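Local coordinates for sugar ABC transporter substrate-binding protein, BlMnBP1 (Bifidobacterium animalis subsp. lactis ATCC 27673, PDB 6I5R) that binds manno-oligosaccharides such as mannobiose outside the cell and probably delivers them to its ABC transporter for uptake, at residues Val158-Ile164 with Leu180-Thr185; Ile152-Lys156 with Met272-Glu276; Gln175-Lys179 with Asp249-Tyr255; Tyr191-Glu196 with Tyr260-Trp265; Gly301-Phe305 with Thr369-Phe373. All coordinates share one frame. Numbering follows the deposited sequence.

Contact 1. Residues Val158-Ile164 with Leu180-Thr185. With ZN (zinc ion), chain K.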
# COMPACT_ATOMS: atom_id res chain seq x y z
N VAL A 158 17.63 0.64 18.81
CA VAL A 158 17.74 -0.81 18.98
C VAL A 158 18.83 -1.37 18.08
O VAL A 158 19.59 -2.27 18.48
CB VAL A 158 16.39 -1.48 18.68
CG1 VAL A 158 16.56 -3.01 18.69
CG2 VAL A 158 15.37 -1.03 19.70
N PHE A 159 18.91 -0.89 16.85
CA PHE A 159 19.97 -1.34 15.95
C PHE A 159 21.36 -1.04 16.52
O PHE A 159 22.27 -1.88 16.46
CB PHE A 159 19.78 -0.71 14.56
CG PHE A 159 18.85 -1.51 13.65
CD1 PHE A 159 17.63 -1.99 14.11
CD2 PHE A 159 19.21 -1.77 12.35
CE1 PHE A 159 16.82 -2.73 13.28
CE2 PHE A 159 18.42 -2.53 11.54
CZ PHE A 159 17.20 -2.99 12.00
N GLU A 160 21.54 0.16 17.08
CA GLU A 160 22.83 0.50 17.68
C GLU A 160 23.13 -0.39 18.88
O GLU A 160 24.28 -0.83 19.06
CB GLU A 160 22.84 1.98 18.07
CG GLU A 160 24.20 2.56 18.53
CD GLU A 160 25.26 2.73 17.41
OE1 GLU A 160 25.11 3.55 16.48
OE2 GLU A 160 26.29 2.05 17.46
N GLU A 161 22.11 -0.71 19.69
CA GLU A 161 22.35 -1.58 20.84
C GLU A 161 22.77 -2.97 20.39
O GLU A 161 23.56 -3.64 21.05
CB GLU A 161 21.09 -1.66 21.70
CG GLU A 161 21.23 -2.54 22.92
CD GLU A 161 22.00 -1.88 24.07
OE1 GLU A 161 22.53 -0.76 23.91
OE2 GLU A 161 22.10 -2.51 25.13
N ALA A 162 22.20 -3.44 19.28
CA ALA A 162 22.54 -4.74 18.72
C ALA A 162 23.90 -4.75 18.04
O ALA A 162 24.43 -5.82 17.70
CB ALA A 162 21.44 -5.15 17.73
N GLY A 163 24.52 -3.59 17.86
CA GLY A 163 25.81 -3.59 17.20
C GLY A 163 25.72 -3.67 15.69
O GLY A 163 26.72 -3.99 15.04
N ILE A 164 24.55 -3.41 15.12
CA ILE A 164 24.41 -3.42 13.67
C ILE A 164 25.09 -2.17 13.12
O ILE A 164 24.75 -1.03 13.49
CB ILE A 164 22.93 -3.49 13.26
CG1 ILE A 164 22.32 -4.80 13.79
CG2 ILE A 164 22.78 -3.36 11.75
CD1 ILE A 164 20.79 -4.86 13.72
N LEU A 180 21.12 -10.77 16.20
CA LEU A 180 21.81 -9.85 17.10
C LEU A 180 20.83 -9.09 17.98
O LEU A 180 21.08 -8.89 19.17
CB LEU A 180 22.67 -8.85 16.29
CG LEU A 180 23.92 -9.40 15.58
CD1 LEU A 180 24.66 -8.29 14.83
CD2 LEU A 180 24.82 -10.04 16.61
N ILE A 181 19.72 -8.62 17.39
CA ILE A 181 18.70 -7.92 18.16
C ILE A 181 18.15 -8.83 19.24
O ILE A 181 17.94 -8.43 20.39
CB ILE A 181 17.59 -7.40 17.20
CG1 ILE A 181 18.15 -6.29 16.30
CG2 ILE A 181 16.38 -6.97 17.99
CD1 ILE A 181 17.39 -6.08 14.98
N LYS A 182 17.86 -10.08 18.87
CA LYS A 182 17.29 -11.01 19.83
C LYS A 182 18.25 -11.25 20.97
O LYS A 182 17.86 -11.26 22.14
CB LYS A 182 16.93 -12.30 19.12
CG LYS A 182 16.25 -13.34 19.94
CD LYS A 182 14.89 -12.89 20.37
CE LYS A 182 14.26 -13.95 21.29
NZ LYS A 182 13.01 -13.38 21.83
N GLU A 183 19.54 -11.39 20.66
CA GLU A 183 20.48 -11.83 21.68
C GLU A 183 20.97 -10.68 22.53
O GLU A 183 21.27 -10.87 23.72
CB GLU A 183 21.66 -12.55 21.05
CG GLU A 183 21.23 -13.88 20.49
CD GLU A 183 22.33 -14.67 19.92
OE1 GLU A 183 23.44 -14.14 19.82
OE2 GLU A 183 22.08 -15.86 19.59
N LYS A 184 21.01 -9.47 21.99
CA LYS A 184 21.63 -8.37 22.69
C LYS A 184 20.69 -7.27 23.12
O LYS A 184 21.12 -6.38 23.86
CB LYS A 184 22.75 -7.77 21.84
CG LYS A 184 23.87 -8.73 21.52
CD LYS A 184 24.76 -8.21 20.42
CE LYS A 184 25.11 -6.72 20.60
NZ LYS A 184 25.78 -6.52 21.89
N THR A 185 19.44 -7.25 22.66
CA THR A 185 18.52 -6.21 23.10
C THR A 185 17.30 -6.87 23.71
O THR A 185 17.17 -8.10 23.75
CB THR A 185 18.09 -5.29 21.96
OG1 THR A 185 17.10 -5.96 21.17
CG2 THR A 185 19.27 -4.87 21.09
ZN ZN K . 26.86 3.34 15.77
O HOH W 1 23.46 -5.65 25.07
O HOH W 2 27.60 2.03 16.16
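The ends of helices 156-162 and 171-184 cross here. The axes of 158-162 and 180-184 approach to 8.9 Å at 76°. Apolar packing dominates. Ala162 sits closest, its CA 5.0 Å from Ile181 CA, and its small side chain permits this: Ala162 CB lies 3.8 Å from Ile181 CG1. Ile181 CD1 also meets Phe159 CE1 and Ile164 CD1, both at 3.8 Å. Thr185 CG2 packs on Glu161 CG (3.6 Å) and Ala162 N (3.7 Å). Within its own segment, Thr185 OG1 bonds Ile181 O at 2.7 Å, which leaves CG2 against the first helix. Lys184 CE makes a close carbon-to-carbonyl approach to Ala162 O, 3.1 Å. Water 1 donates to Lys184 O at 2.7 Å and weakly to Glu161 OE2 at 3.4 Å. Gly163 ends the first helix in a Schellman motif. Glu160 faces away and binds zinc through OE1 (1.9 Å) and OE2 (2.2 Å). The contact thus rests mainly on apolar packing around Ala162 and Ile181, with one water bridge, weak at its Glu161 end.

Contact 2. Residues Ile152-Lys156 with Met272-Glu276; sequences IVYNK and MNNGE
Residues 152-155, the end of strand 139-155, are extended, with phi/psi near -84/134° at Val153 and -100/114° at Asn155, the N-cap of helix 156-162. The end of helix 265-273 faces them, with Asn155 CA 6.2 Å from Gly275 CA. Met272 is still helical. Its side chain (chi1 t, chi2 p, chi3 p) reaches to the strand backbone: Met272 CE lies 3.4 Å from Val153 O and 3.8 Å from Val153 CG1. Met272 O accepts the one direct hydrogen bond, from Asn155 ND2 at 2.8 Å and 159°. Asn155 is t at chi1, with chi2 near -57°. Asn273 points away; its OD1 bonds His296 N and its ND2 bonds Met290 O. Asn273 O takes a bond from water 3 at 2.8 Å, and this water accepts from Asn155 ND2 at 3.0 Å. Gly275 has phi/psi near 81/23°; Gly275 N bonds Met272 O at 3.1 Å. Glu276 leads on toward strand 277-283. Asn155 OD1 caps Val158 N. One asparagine thus joins two helix ends, an N-cap and a Schellman C-terminus, at the C-terminal end of an inner strand in this periplasmic-binding-protein-like fold.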
# COMPACT_ATOMS: atom_id res chain seq x y z
N ILE A 152 11.14 -1.10 5.25
CA ILE A 152 11.05 -1.60 6.62
C ILE A 152 11.20 -0.43 7.57
O ILE A 152 12.17 0.34 7.49
CB ILE A 152 12.10 -2.69 6.91
CG1 ILE A 152 11.82 -3.90 5.99
CG2 ILE A 152 12.04 -3.08 8.38
CD1 ILE A 152 12.69 -5.11 6.25
N VAL A 153 10.26 -0.31 8.49
CA VAL A 153 10.38 0.65 9.58
C VAL A 153 11.20 0.00 10.69
O VAL A 153 10.93 -1.14 11.08
CB VAL A 153 9.00 1.08 10.10
CG1 VAL A 153 9.14 2.16 11.22
CG2 VAL A 153 8.15 1.58 9.00
N TYR A 154 12.17 0.75 11.23
CA TYR A 154 13.10 0.15 12.17
C TYR A 154 13.49 1.17 13.21
O TYR A 154 13.33 2.38 13.02
CB TYR A 154 14.33 -0.42 11.44
CG TYR A 154 15.37 0.56 10.98
CD1 TYR A 154 15.22 1.29 9.81
CD2 TYR A 154 16.54 0.71 11.69
CE1 TYR A 154 16.20 2.16 9.39
CE2 TYR A 154 17.52 1.57 11.29
CZ TYR A 154 17.35 2.31 10.16
OH TYR A 154 18.40 3.17 9.80
N ASN A 155 13.91 0.67 14.35
CA ASN A 155 14.32 1.53 15.46
C ASN A 155 15.84 1.61 15.47
O ASN A 155 16.52 0.61 15.75
CB ASN A 155 13.78 1.00 16.79
CG ASN A 155 14.13 1.93 17.94
OD1 ASN A 155 15.30 2.21 18.17
ND2 ASN A 155 13.11 2.42 18.66
N LYS A 156 16.36 2.81 15.20
CA LYS A 156 17.81 3.03 15.10
C LYS A 156 18.52 2.80 16.42
O LYS A 156 19.69 2.38 16.42
CB LYS A 156 18.07 4.45 14.64
CG LYS A 156 17.34 4.81 13.38
CD LYS A 156 17.36 6.32 13.13
CE LYS A 156 17.22 6.65 11.67
NZ LYS A 156 17.70 8.05 11.35
N MET A 272 7.30 0.37 18.92
CA MET A 272 8.38 0.73 18.00
C MET A 272 9.06 2.01 18.47
O MET A 272 10.30 2.10 18.54
CB MET A 272 7.82 0.90 16.59
CG MET A 272 8.68 1.72 15.63
SD MET A 272 10.15 0.83 15.13
CE MET A 272 9.37 -0.36 14.05
N ASN A 273 8.26 3.04 18.79
CA ASN A 273 8.80 4.33 19.19
C ASN A 273 9.68 4.18 20.43
O ASN A 273 10.70 4.87 20.57
CB ASN A 273 7.65 5.29 19.47
CG ASN A 273 8.11 6.73 19.64
OD1 ASN A 273 8.50 7.15 20.74
ND2 ASN A 273 8.07 7.50 18.55
N ASN A 274 9.31 3.28 21.32
CA ASN A 274 10.00 3.15 22.59
C ASN A 274 11.06 2.07 22.58
O ASN A 274 11.66 1.78 23.63
CB ASN A 274 8.99 2.91 23.70
CG ASN A 274 8.11 4.15 23.97
OD1 ASN A 274 8.60 5.30 24.04
ND2 ASN A 274 6.81 3.93 24.07
N GLY A 275 11.28 1.44 21.42
CA GLY A 275 12.35 0.47 21.28
C GLY A 275 12.05 -0.92 21.78
O GLY A 275 12.99 -1.65 22.10
N GLU A 276 10.77 -1.31 21.88
CA GLU A 276 10.34 -2.65 22.26
C GLU A 276 10.11 -3.53 21.04
O GLU A 276 9.97 -4.75 21.18
CB GLU A 276 9.04 -2.59 23.06
CG GLU A 276 9.15 -1.78 24.31
CD GLU A 276 7.87 -1.72 25.10
OE1 GLU A 276 7.09 -2.70 25.12
OE2 GLU A 276 7.63 -0.65 25.69
O HOH W 3 13.45 4.27 20.96

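Contact 3. Residues Gln175-Lys179 with Asp249-Tyr255; sequences QADLK and DAVANGY
Helix 171-184 contributes 175-179, helical throughout. Helix 239-252 contributes 249-252, then ends through Asn253 and Gly254. Gly254 has phi/psi near 74/29° and forms a Schellman motif: Tyr255 N bonds Ala250 O at 2.8 Å and Gly254 N bonds Val251 O at 3.1 Å. The nearest CA pairs are Gln175 with Ala250 at 6.7 Å and Leu178 with Tyr255 at 6.3 Å. Gln175 takes m, m with chi3 near -36°, which folds its amide toward the other helix. Gln175 OE1 accepts a hydrogen bond from Asn253 ND2 at 3.1 Å and 151°. Asn253 is m, with chi2 near -24°. Leu178 is m, t and points across: Leu178 CD1 meets Ala250 CB at 3.9 Å. Tyr255, at chi1 m and chi2 near -25°, lays one ring face on the helix backbone at Leu178 C and Lys179 CA, with Gln175 OE1 at the ring edge. Tyr255 CD2 is 3.4 Å from Leu178 CB, and Tyr255 OH is 3.2 Å from Lys179 CB. Lys179 leaves sideways, all-t to chi3, and its NZ forms a long, weak ion pair with Glu183 OE2. Asp249 bonds Lys245 in a salt bridge. Pro189 of strand 188-190 touches both Leu178 and Tyr255, and Val251 packs on helix 409-420, so the contact joins two outer helices beside that strand.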
# COMPACT_ATOMS: atom_id res chain seq x y z
N GLN A 175 18.51 -11.71 8.59
CA GLN A 175 18.37 -12.73 9.64
C GLN A 175 19.53 -12.65 10.64
O GLN A 175 19.34 -12.82 11.85
CB GLN A 175 18.30 -14.13 9.01
CG GLN A 175 17.03 -14.41 8.11
CD GLN A 175 15.72 -14.23 8.87
OE1 GLN A 175 15.63 -14.55 10.07
NE2 GLN A 175 14.68 -13.74 8.17
N ALA A 176 20.74 -12.36 10.15
CA ALA A 176 21.87 -12.17 11.06
C ALA A 176 21.62 -10.99 11.98
O ALA A 176 21.92 -11.05 13.18
CB ALA A 176 23.15 -11.95 10.24
N ASP A 177 21.02 -9.91 11.45
CA ASP A 177 20.71 -8.74 12.28
C ASP A 177 19.58 -9.04 13.26
O ASP A 177 19.62 -8.59 14.41
CB ASP A 177 20.34 -7.54 11.41
CG ASP A 177 21.53 -7.01 10.61
OD1 ASP A 177 22.66 -7.32 10.99
OD2 ASP A 177 21.34 -6.29 9.62
N LEU A 178 18.55 -9.76 12.83
CA LEU A 178 17.49 -10.13 13.76
C LEU A 178 18.04 -10.94 14.93
O LEU A 178 17.66 -10.73 16.08
CB LEU A 178 16.40 -10.93 13.04
CG LEU A 178 15.66 -10.16 11.93
CD1 LEU A 178 14.60 -11.04 11.28
CD2 LEU A 178 15.06 -8.90 12.51
N LYS A 179 18.99 -11.83 14.66
CA LYS A 179 19.59 -12.63 15.72
C LYS A 179 20.37 -11.76 16.70
O LYS A 179 20.27 -11.95 17.92
CB LYS A 179 20.47 -13.71 15.07
CG LYS A 179 21.16 -14.65 16.04
CD LYS A 179 22.11 -15.60 15.32
CE LYS A 179 22.57 -16.73 16.24
NZ LYS A 179 23.87 -16.46 16.87
N ASP A 249 11.42 -17.38 7.71
CA ASP A 249 12.62 -17.63 8.51
C ASP A 249 12.60 -16.84 9.80
O ASP A 249 13.04 -17.33 10.85
CB ASP A 249 13.88 -17.26 7.71
CG ASP A 249 14.23 -18.29 6.68
OD1 ASP A 249 13.63 -19.40 6.69
OD2 ASP A 249 15.08 -17.98 5.82
N ALA A 250 12.15 -15.59 9.74
CA ALA A 250 12.11 -14.77 10.95
C ALA A 250 11.24 -15.41 12.02
O ALA A 250 11.56 -15.36 13.21
CB ALA A 250 11.59 -13.37 10.61
N VAL A 251 10.10 -16.00 11.61
CA VAL A 251 9.23 -16.68 12.57
C VAL A 251 9.85 -18.00 13.02
O VAL A 251 9.83 -18.34 14.21
CB VAL A 251 7.84 -16.92 11.93
CG1 VAL A 251 6.93 -17.71 12.88
CG2 VAL A 251 7.20 -15.57 11.56
N ALA A 252 10.36 -18.78 12.08
CA ALA A 252 10.89 -20.10 12.42
C ALA A 252 12.12 -19.98 13.31
O ALA A 252 12.33 -20.83 14.18
CB ALA A 252 11.22 -20.87 11.15
N ASN A 253 12.93 -18.94 13.09
CA ASN A 253 14.13 -18.68 13.89
C ASN A 253 13.82 -18.12 15.27
O ASN A 253 14.74 -17.94 16.08
CB ASN A 253 15.04 -17.69 13.13
CG ASN A 253 15.76 -18.33 11.93
OD1 ASN A 253 15.94 -19.54 11.90
ND2 ASN A 253 16.13 -17.51 10.93
N GLY A 254 12.55 -17.88 15.57
CA GLY A 254 12.17 -17.32 16.85
C GLY A 254 12.49 -15.86 17.00
O GLY A 254 12.76 -15.40 18.11
N TYR A 255 12.49 -15.12 15.89
CA TYR A 255 12.81 -13.70 15.91
C TYR A 255 11.58 -12.81 15.82
O TYR A 255 11.72 -11.62 15.54
CB TYR A 255 13.73 -13.33 14.74
CG TYR A 255 15.04 -14.08 14.68
CD1 TYR A 255 15.61 -14.63 15.82
CD2 TYR A 255 15.70 -14.26 13.48
CE1 TYR A 255 16.79 -15.34 15.76
CE2 TYR A 255 16.89 -14.95 13.42
CZ TYR A 255 17.43 -15.50 14.57
OH TYR A 255 18.61 -16.23 14.57

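Contact 4. Residues Tyr191-Glu196 with Tyr260-Trp265; sequences YTNFVE and YSTTDW. With ZN (zinc ion), chain L; BMA (beta-D-mannopyranose), chain B.
Two hydrogen bonds join these loops directly. Asp264 N donates to Tyr191 OH (chi1 t) at 2.9 Å (159°), and Val195 N donates to Thr263 OG1 (chi1 p) at 3.0 Å (163°). Glu196 OE1 binds zinc at 2.2 Å and also bonds Trp198 NE1. Trp265 NE1 donates to mannose O2 at 3.1 Å and weakly to mannose O5 at 3.2 Å. Three waters add bridges. Water 4 lies 2.8 Å from Tyr191 OH and 3.1 Å from Asp264 O. Water 5 lies 2.7 Å from Asn193 OD1 and 2.8 Å from Thr263 OG1. Water 6 lies 2.6 Å from Glu196 OE2 and 2.8 Å from Trp265 N. Thr192 OG1 takes Phe194 N at 3.1 Å, an ST turn, and also bonds Glu257 OE2. Asn193 is left-handed (48/42°). It starts a type I turn through Phe194 (-46/-38°) and Val195 (-71/-27°), closed by Glu196 N to Asn193 O at 3.0 Å. Asp264 caps helix 265-273 with its side chain; Glu196 holds the N-cap position of helix 197-201. Asn193 CA is 5.4 Å from Thr263 CA. Phe194 (t) offers its face to the edge of Tyr260 (p): centroids 4.6 Å, planes 51°. Trp265 (t, chi2 near -120°) lies in the glycan pocket, edge-to-face with Trp198, an aromatic lining common in sugar-binding proteins.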
# COMPACT_ATOMS: atom_id res chain seq x y z
N TYR A 191 8.12 -7.64 14.38
CA TYR A 191 6.76 -7.78 14.87
C TYR A 191 5.86 -7.99 13.67
O TYR A 191 5.88 -7.19 12.74
CB TYR A 191 6.34 -6.54 15.65
CG TYR A 191 5.10 -6.69 16.47
CD1 TYR A 191 5.16 -7.22 17.74
CD2 TYR A 191 3.88 -6.25 15.99
CE1 TYR A 191 4.02 -7.34 18.51
CE2 TYR A 191 2.75 -6.35 16.76
CZ TYR A 191 2.82 -6.91 18.02
OH TYR A 191 1.69 -7.00 18.80
N THR A 192 5.09 -9.07 13.69
CA THR A 192 4.41 -9.45 12.47
C THR A 192 3.09 -8.71 12.27
O THR A 192 2.66 -8.61 11.13
CB THR A 192 4.07 -10.94 12.43
OG1 THR A 192 3.18 -11.25 13.51
CG2 THR A 192 5.30 -11.79 12.51
N ASN A 193 2.46 -8.22 13.34
CA ASN A 193 1.08 -7.73 13.28
C ASN A 193 0.19 -8.74 12.56
O ASN A 193 -0.69 -8.38 11.77
CB ASN A 193 1.00 -6.35 12.62
CG ASN A 193 1.14 -5.23 13.64
OD1 ASN A 193 0.39 -5.18 14.60
ND2 ASN A 193 2.12 -4.35 13.44
N PHE A 194 0.41 -10.01 12.89
CA PHE A 194 -0.36 -11.11 12.33
C PHE A 194 -1.86 -10.82 12.33
O PHE A 194 -2.56 -11.16 11.38
CB PHE A 194 -0.03 -12.38 13.14
CG PHE A 194 -0.85 -13.57 12.80
CD1 PHE A 194 -2.09 -13.78 13.42
CD2 PHE A 194 -0.38 -14.52 11.92
CE1 PHE A 194 -2.84 -14.90 13.11
CE2 PHE A 194 -1.13 -15.64 11.61
CZ PHE A 194 -2.38 -15.82 12.23
N VAL A 195 -2.36 -10.17 13.38
CA VAL A 195 -3.81 -10.12 13.53
C VAL A 195 -4.44 -9.20 12.49
O VAL A 195 -5.60 -9.38 12.12
CB VAL A 195 -4.21 -9.69 14.96
CG1 VAL A 195 -5.65 -9.14 15.04
CG2 VAL A 195 -4.06 -10.88 15.92
N GLU A 196 -3.70 -8.21 12.00
CA GLU A 196 -4.21 -7.31 10.96
C GLU A 196 -4.02 -7.96 9.60
O GLU A 196 -2.89 -8.13 9.12
CB GLU A 196 -3.51 -5.96 11.03
CG GLU A 196 -3.68 -5.19 12.31
CD GLU A 196 -5.13 -4.82 12.61
OE1 GLU A 196 -5.85 -4.28 11.74
OE2 GLU A 196 -5.55 -5.06 13.75
N TYR A 260 1.85 -14.76 17.95
CA TYR A 260 1.30 -14.07 16.80
C TYR A 260 -0.22 -13.93 16.86
O TYR A 260 -0.75 -13.02 16.23
CB TYR A 260 1.72 -14.80 15.52
CG TYR A 260 1.21 -16.21 15.39
CD1 TYR A 260 -0.11 -16.46 15.07
CD2 TYR A 260 2.05 -17.30 15.58
CE1 TYR A 260 -0.59 -17.74 14.96
CE2 TYR A 260 1.57 -18.60 15.48
CZ TYR A 260 0.25 -18.80 15.17
OH TYR A 260 -0.25 -20.09 15.04
N SER A 261 -0.93 -14.77 17.61
CA SER A 261 -2.38 -14.73 17.54
C SER A 261 -2.96 -13.55 18.31
O SER A 261 -4.16 -13.27 18.19
CB SER A 261 -2.99 -16.04 18.07
OG SER A 261 -2.86 -16.10 19.48
N THR A 262 -2.14 -12.83 19.07
CA THR A 262 -2.64 -11.73 19.87
C THR A 262 -1.85 -10.45 19.65
O THR A 262 -1.81 -9.59 20.52
CB THR A 262 -2.64 -12.11 21.36
OG1 THR A 262 -1.30 -12.26 21.82
CG2 THR A 262 -3.37 -13.41 21.59
N THR A 263 -1.23 -10.28 18.48
CA THR A 263 -0.60 -8.99 18.21
C THR A 263 -1.63 -7.87 18.22
O THR A 263 -2.83 -8.08 18.02
CB THR A 263 0.10 -8.99 16.85
OG1 THR A 263 -0.83 -9.21 15.80
CG2 THR A 263 1.19 -10.04 16.84
N ASP A 264 -1.14 -6.65 18.43
CA ASP A 264 -2.02 -5.49 18.45
C ASP A 264 -1.39 -4.30 17.72
O ASP A 264 -0.35 -3.78 18.15
CB ASP A 264 -2.37 -5.10 19.88
CG ASP A 264 -3.28 -3.91 19.93
OD1 ASP A 264 -4.45 -4.03 19.50
OD2 ASP A 264 -2.80 -2.84 20.34
N TRP A 265 -2.07 -3.85 16.68
CA TRP A 265 -1.53 -2.84 15.78
C TRP A 265 -1.29 -1.51 16.49
O TRP A 265 -0.20 -0.93 16.39
CB TRP A 265 -2.48 -2.67 14.60
CG TRP A 265 -2.25 -1.44 13.81
CD1 TRP A 265 -3.15 -0.45 13.61
CD2 TRP A 265 -1.04 -1.03 13.15
NE1 TRP A 265 -2.60 0.54 12.84
CE2 TRP A 265 -1.31 0.20 12.54
CE3 TRP A 265 0.23 -1.60 13.00
CZ2 TRP A 265 -0.35 0.90 11.78
CZ3 TRP A 265 1.20 -0.90 12.23
CH2 TRP A 265 0.89 0.34 11.64
ZN ZN L . -8.07 -4.30 11.73
C1 BMA B . -5.28 3.27 11.83
C2 BMA B . -4.12 3.83 10.97
C3 BMA B . -4.22 3.26 9.56
C4 BMA B . -4.48 1.77 9.59
C5 BMA B . -5.66 1.44 10.52
C6 BMA B . -5.96 -0.04 10.54
O1 BMA B . -4.98 3.73 13.11
O2 BMA B . -2.87 3.31 11.54
O3 BMA B . -3.08 3.52 8.82
O4 BMA B . -4.81 1.31 8.28
O5 BMA B . -5.34 1.90 11.83
O6 BMA B . -7.28 -0.16 11.09
O HOH W 4 1.62 -4.67 20.36
O HOH W 5 -1.78 -6.81 14.81
O HOH W 6 -4.12 -5.61 15.87
O HOH W 7 -8.18 -5.76 13.79
O HOH W 8 -8.28 -2.66 12.02
O HOH W 9 -8.12 -4.00 9.96
O HOH W 10 -9.83 -5.29 11.68

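Contact 5. Residues Gly301-Phe305 with Thr369-Phe373; sequences GYMPF and TYETF
A very short hydrogen bond stands out: Thr372 OG1 donates to Tyr302 O at 2.4 Å. Thr372 has chi1 p and points toward strand 300-304, which is extended through 301-303. Residues 369-373 form an irregular loop, with Tyr370 at the centre of an inverse gamma turn (phi/psi near -92/69°). CA pairs are Tyr302 with Thr369 at 6.5 Å, Met303 with Thr372 at 5.9 Å and Pro304 with Phe373 at 7.0 Å. Water 11 donates to Tyr302 O at 2.9 Å and to Thr369 O at 2.5 Å, and accepts from Thr372 N at 3.0 Å. Tyr302 is t, with chi2 near 67°. Tyr302 CD2 lies 3.4 Å from both Thr369 CG2 and Phe373 CE1. Phe373 is m, with chi2 near 77°. The Tyr302 and Phe373 rings are near parallel (15°) but slid apart, with centroids 5.3 Å away. Pro304 CG sits over the Phe373 face, a CH-pi contact 3.8 Å from the centroid. Tyr302 OH and Tyr370 OH both bond Thr149 of strand 139-155. The strand thus holds the loop in two ways: one carbonyl serves a hydroxyl and a water, while ring and proline contacts supply the apolar part.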
# COMPACT_ATOMS: atom_id res chain seq x y z
N GLY A 301 13.59 4.98 11.90
CA GLY A 301 14.20 5.07 10.60
C GLY A 301 13.41 4.24 9.59
O GLY A 301 12.47 3.53 9.93
N TYR A 302 13.82 4.36 8.35
CA TYR A 302 13.14 3.66 7.27
C TYR A 302 14.21 3.15 6.32
O TYR A 302 15.06 3.93 5.89
CB TYR A 302 12.14 4.58 6.57
CG TYR A 302 11.29 3.87 5.58
CD1 TYR A 302 10.35 2.92 5.98
CD2 TYR A 302 11.38 4.19 4.26
CE1 TYR A 302 9.56 2.27 5.01
CE2 TYR A 302 10.61 3.56 3.32
CZ TYR A 302 9.70 2.63 3.69
OH TYR A 302 8.97 2.06 2.66
N MET A 303 14.19 1.86 6.03
CA MET A 303 15.20 1.27 5.19
C MET A 303 14.57 0.51 4.04
O MET A 303 13.42 0.07 4.13
CB MET A 303 16.10 0.32 5.98
CG MET A 303 15.34 -0.79 6.67
SD MET A 303 16.52 -1.91 7.41
CE MET A 303 16.47 -3.18 6.22
N PRO A 304 15.32 0.30 2.97
CA PRO A 304 14.83 -0.58 1.91
C PRO A 304 14.67 -2.00 2.43
O PRO A 304 15.34 -2.41 3.37
CB PRO A 304 15.93 -0.48 0.84
CG PRO A 304 16.72 0.77 1.20
CD PRO A 304 16.66 0.85 2.68
N PHE A 305 13.75 -2.73 1.82
CA PHE A 305 13.66 -4.15 2.10
C PHE A 305 14.99 -4.81 1.75
O PHE A 305 15.61 -4.45 0.74
CB PHE A 305 12.52 -4.82 1.29
CG PHE A 305 12.20 -6.24 1.75
CD1 PHE A 305 12.84 -7.33 1.18
CD2 PHE A 305 11.30 -6.48 2.77
CE1 PHE A 305 12.59 -8.62 1.61
CE2 PHE A 305 11.04 -7.76 3.21
CZ PHE A 305 11.69 -8.84 2.62
N THR A 369 11.74 11.08 4.68
CA THR A 369 11.92 9.66 4.98
C THR A 369 12.89 8.98 4.03
O THR A 369 13.39 7.89 4.33
CB THR A 369 10.58 8.94 4.86
OG1 THR A 369 9.61 9.51 5.75
CG2 THR A 369 10.71 7.45 5.10
N TYR A 370 13.06 9.56 2.84
CA TYR A 370 13.92 9.02 1.81
C TYR A 370 15.29 9.63 1.97
O TYR A 370 15.72 10.44 1.12
CB TYR A 370 13.28 9.26 0.47
CG TYR A 370 11.97 8.56 0.34
CD1 TYR A 370 11.94 7.23 -0.02
CD2 TYR A 370 10.78 9.21 0.60
CE1 TYR A 370 10.76 6.56 -0.14
CE2 TYR A 370 9.56 8.53 0.47
CZ TYR A 370 9.57 7.20 0.10
OH TYR A 370 8.41 6.45 -0.02
N GLU A 371 15.96 9.20 3.10
CA GLU A 371 17.37 9.49 3.22
C GLU A 371 18.29 8.30 3.38
O GLU A 371 19.50 8.46 3.03
CB GLU A 371 17.59 10.51 4.34
CG GLU A 371 17.03 10.10 5.70
CD GLU A 371 17.40 11.04 6.80
OE1 GLU A 371 18.30 11.85 6.55
OE2 GLU A 371 16.78 10.99 7.91
N THR A 372 17.72 7.09 3.80
CA THR A 372 18.54 5.88 3.61
C THR A 372 18.44 5.27 2.14
O THR A 372 18.81 4.07 1.89
CB THR A 372 18.18 4.80 4.60
OG1 THR A 372 16.79 4.63 4.45
CG2 THR A 372 18.48 5.25 6.06
N PHE A 373 17.88 6.05 1.22
CA PHE A 373 17.45 5.57 -0.09
C PHE A 373 18.24 6.25 -1.21
O PHE A 373 17.83 6.19 -2.37
CB PHE A 373 15.95 5.83 -0.23
CG PHE A 373 15.11 4.77 0.39
CD1 PHE A 373 14.93 4.72 1.76
CD2 PHE A 373 14.50 3.81 -0.39
CE1 PHE A 373 14.16 3.73 2.32
CE2 PHE A 373 13.74 2.82 0.19
CZ PHE A 373 13.58 2.80 1.54
O HOH W 11 15.31 6.81 5.59

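From the N terminus, strand 139-155 enters contact 2 and leads into helix 156-162. Contact 1 closes first, a loop of 15 residues, joining that helix to helix 171-184. Helix 171-184 has already opened contact 3, so contacts 1 and 3 cross. Residues 191-196 open contact 4 before contact 3 closes, tying 171-184 to the end of helix 239-252; contacts 3 and 4 cross as well. Contact 4 joins the loops before helices 197-201 and 265-273. Contact 2 closes at 272-276, so its long loop encloses contacts 1, 3 and 4. Contact 5 follows in series. It meets contact 2 through paired strands 139-155 and 300-304, tying the 369-373 loop to the same sheet.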